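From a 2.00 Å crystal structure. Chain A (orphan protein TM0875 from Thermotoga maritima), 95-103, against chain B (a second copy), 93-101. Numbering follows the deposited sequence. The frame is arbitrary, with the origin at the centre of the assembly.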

# COMPACT_ATOMS: atom_id res chain seq x y z
N THR A 95 18.29 15.10 5.72
CA THR A 95 18.75 15.93 4.60
C THR A 95 17.79 17.10 4.37
O THR A 95 16.81 17.24 5.09
CB THR A 95 18.94 15.06 3.32
OG1 THR A 95 19.64 15.80 2.31
CG2 THR A 95 17.62 14.64 2.70
N ASP A 96 18.09 17.97 3.40
CA ASP A 96 17.12 18.98 2.96
C ASP A 96 16.72 18.73 1.54
O ASP A 96 17.58 18.46 0.70
CB ASP A 96 17.68 20.40 3.06
CG ASP A 96 18.12 20.76 4.47
OD1 ASP A 96 17.69 20.08 5.42
OD2 ASP A 96 18.90 21.70 4.70
N LEU A 97 15.42 18.85 1.27
CA LEU A 97 14.86 18.66 -0.06
C LEU A 97 14.39 19.98 -0.67
O LEU A 97 13.36 20.50 -0.28
CB LEU A 97 13.67 17.68 0.01
CG LEU A 97 13.98 16.28 0.53
CD1 LEU A 97 12.73 15.46 0.67
CD2 LEU A 97 14.99 15.59 -0.40
N LYS A 98 15.12 20.46 -1.68
CA LYS A 98 14.73 21.68 -2.40
C LYS A 98 13.77 21.40 -3.55
O LYS A 98 13.99 20.48 -4.31
CB LYS A 98 15.98 22.39 -2.96
N ASN A 99 12.73 22.22 -3.67
CA ASN A 99 11.84 22.20 -4.83
C ASN A 99 11.23 20.81 -5.10
O ASN A 99 11.43 20.19 -6.16
CB ASN A 99 12.56 22.73 -6.07
CG ASN A 99 11.59 23.09 -7.19
OD1 ASN A 99 10.62 23.82 -6.95
ND2 ASN A 99 11.81 22.54 -8.39
N VAL A 100 10.47 20.33 -4.13
CA VAL A 100 9.76 19.09 -4.29
C VAL A 100 8.28 19.34 -4.27
O VAL A 100 7.81 20.31 -3.67
CB VAL A 100 10.22 18.04 -3.24
CG1 VAL A 100 11.62 17.58 -3.57
CG2 VAL A 100 10.18 18.57 -1.86
N PHE A 101 7.54 18.48 -4.95
CA PHE A 101 6.09 18.49 -4.95
C PHE A 101 5.54 17.61 -3.82
O PHE A 101 5.76 16.41 -3.81
CB PHE A 101 5.57 18.03 -6.29
CG PHE A 101 4.10 18.12 -6.44
CD1 PHE A 101 3.51 19.28 -6.85
CD2 PHE A 101 3.29 17.02 -6.19
CE1 PHE A 101 2.14 19.38 -7.02
CE2 PHE A 101 1.92 17.09 -6.36
CZ PHE A 101 1.34 18.28 -6.78
N VAL A 102 4.82 18.22 -2.88
CA VAL A 102 4.16 17.47 -1.82
C VAL A 102 2.85 16.88 -2.26
O VAL A 102 1.92 17.59 -2.57
CB VAL A 102 3.91 18.34 -0.61
CG1 VAL A 102 3.21 17.51 0.52
CG2 VAL A 102 5.19 18.94 -0.14
N GLU A 103 2.78 15.57 -2.29
CA GLU A 103 1.61 14.89 -2.80
C GLU A 103 0.66 14.40 -1.69
O GLU A 103 -0.56 14.42 -1.83
CB GLU A 103 2.08 13.71 -3.63
CG GLU A 103 0.97 13.05 -4.40
CD GLU A 103 1.44 11.78 -5.03
OE1 GLU A 103 2.12 10.99 -4.34
OE2 GLU A 103 1.14 11.59 -6.22
N ASP B 93 1.24 21.06 -3.92
CA ASP B 93 2.06 22.16 -4.42
C ASP B 93 3.55 21.90 -4.18
O ASP B 93 3.94 21.01 -3.39
CB ASP B 93 1.69 23.47 -3.73
CG ASP B 93 1.69 24.68 -4.67
OD1 ASP B 93 2.34 24.66 -5.77
OD2 ASP B 93 1.03 25.71 -4.38
N TRP B 94 4.37 22.72 -4.83
CA TRP B 94 5.82 22.74 -4.66
C TRP B 94 6.22 23.52 -3.40
O TRP B 94 5.51 24.45 -2.96
CB TRP B 94 6.50 23.31 -5.93
CG TRP B 94 6.12 22.49 -7.18
CD1 TRP B 94 4.95 22.58 -7.90
CD2 TRP B 94 6.88 21.43 -7.81
NE1 TRP B 94 4.94 21.66 -8.92
CE2 TRP B 94 6.11 20.94 -8.89
CE3 TRP B 94 8.12 20.85 -7.56
CZ2 TRP B 94 6.55 19.91 -9.72
CZ3 TRP B 94 8.55 19.83 -8.38
CH2 TRP B 94 7.77 19.36 -9.44
N THR B 95 7.33 23.10 -2.79
CA THR B 95 7.84 23.72 -1.56
C THR B 95 9.27 23.25 -1.27
O THR B 95 9.83 22.48 -2.04
CB THR B 95 6.87 23.43 -0.37
OG1 THR B 95 7.22 24.25 0.76
CG2 THR B 95 6.95 21.99 0.11
N ASP B 96 9.89 23.75 -0.20
CA ASP B 96 11.16 23.19 0.27
C ASP B 96 10.98 22.57 1.63
O ASP B 96 10.35 23.17 2.49
CB ASP B 96 12.26 24.24 0.36
CG ASP B 96 12.52 24.92 -0.96
OD1 ASP B 96 12.13 24.38 -2.01
OD2 ASP B 96 13.11 26.02 -1.04
N LEU B 97 11.57 21.39 1.81
CA LEU B 97 11.51 20.66 3.07
C LEU B 97 12.86 20.66 3.79
O LEU B 97 13.77 19.94 3.38
CB LEU B 97 11.07 19.21 2.82
CG LEU B 97 9.70 19.03 2.18
CD1 LEU B 97 9.43 17.58 1.86
CD2 LEU B 97 8.61 19.60 3.10
N LYS B 98 12.96 21.40 4.89
CA LYS B 98 14.18 21.43 5.71
C LYS B 98 14.20 20.32 6.75
O LYS B 98 13.22 20.09 7.43
CB LYS B 98 14.31 22.78 6.43
N ASN B 99 15.35 19.65 6.88
CA ASN B 99 15.59 18.71 7.97
C ASN B 99 14.52 17.59 8.05
O ASN B 99 13.80 17.44 9.05
CB ASN B 99 15.72 19.43 9.31
CG ASN B 99 16.34 18.55 10.38
OD1 ASN B 99 17.40 17.96 10.16
ND2 ASN B 99 15.67 18.43 11.53
N VAL B 100 14.45 16.81 6.98
CA VAL B 100 13.56 15.68 6.96
C VAL B 100 14.36 14.41 6.86
O VAL B 100 15.47 14.40 6.34
CB VAL B 100 12.49 15.82 5.84
CG1 VAL B 100 11.51 16.91 6.22
CG2 VAL B 100 13.09 16.13 4.52
N PHE B 101 13.80 13.33 7.40
CA PHE B 101 14.36 12.01 7.29
C PHE B 101 13.84 11.29 6.04
O PHE B 101 12.65 11.04 5.91
CB PHE B 101 14.04 11.22 8.54
CG PHE B 101 14.68 9.87 8.59
CD1 PHE B 101 15.94 9.72 9.08
CD2 PHE B 101 13.98 8.75 8.17
CE1 PHE B 101 16.54 8.48 9.16
CE2 PHE B 101 14.56 7.49 8.25
CZ PHE B 101 15.85 7.35 8.75

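The two copies meet through antiparallel strands that pair about L97(A) and L97(B), with the axes of the strands containing these residues 4.8 Å apart and nearly opposed in direction (173°). At the centre L97(A) faces L97(B): L97(A) N donates to L97(B) O and L97(B) N to L97(A) O, both at 2.9 Å and nearly straight. The CA atoms of L97(A) and L97(B) lie 5.0 Å apart, and as directly paired residues the two send their side chains to the same face. Both adopt the m,t rotamer, which brings their tips together, CD1 of L97(A) 4.1 Å from CD1 of L97(B). Each tip also rests against a valine of the partner: CD1 of L97(A) lies 3.9 Å from CG2 of V100(B), and CD1 of L97(B) lies 3.9 Å from CG2 of V100(A). V100(B), L97(A), L97(B) and V100(A) thus close up into one apolar cluster, each leucine tip seated against the valine of the other chain. Beyond it, on the same face, CG2 of V102(A) packs 3.5 Å from CG2 of T95(B).

The register slips by one residue on each side of the central pair, making two beta bulges, which take up the corners at N99(B) and N99(A). At each bulge D96(A) or D96(B) bridges to the turned backbone. Its CA-to-CB bond points sideways, but the carboxylate swings in to accept the backbone hydrogen of the asparagine in the other copy: N99(B) N to D96(A) OD1 and N99(A) N to D96(B) OD1 are both 2.8 Å, at 163°. Past the bulge the ladder resumes, T95(A) N donating to V100(B) O (3.0 Å) and V100(B) N to T95(A) O (3.1 Å), with the same two bonds repeated between T95(B) and V100(A).

The other face carries the aromatic contact between F101(A) and W94(B), whose backbones form a close non-hydrogen-bonded pair with CA atoms 4.3 Å apart. Here the indole is the broad floor and F101(A) the bump set down on it. The methylene CB of F101(A) sits 3.8 Å from the centroid of the six-membered ring of W94(B), only 3° off its normal, while the phenyl ring turns its edge toward the five-membered ring, centroids 5.0 Å apart and planes at 64°. F101(A) CD1 comes within 3.7 Å of W94(B) CE2. The rim of the indole in turn meets the corner of the chain, W94(B) CZ3 lying 3.7 Å from N99(A) O near the ring plane. Further along, V102(A) N donates to D93(B) O at 3.0 Å.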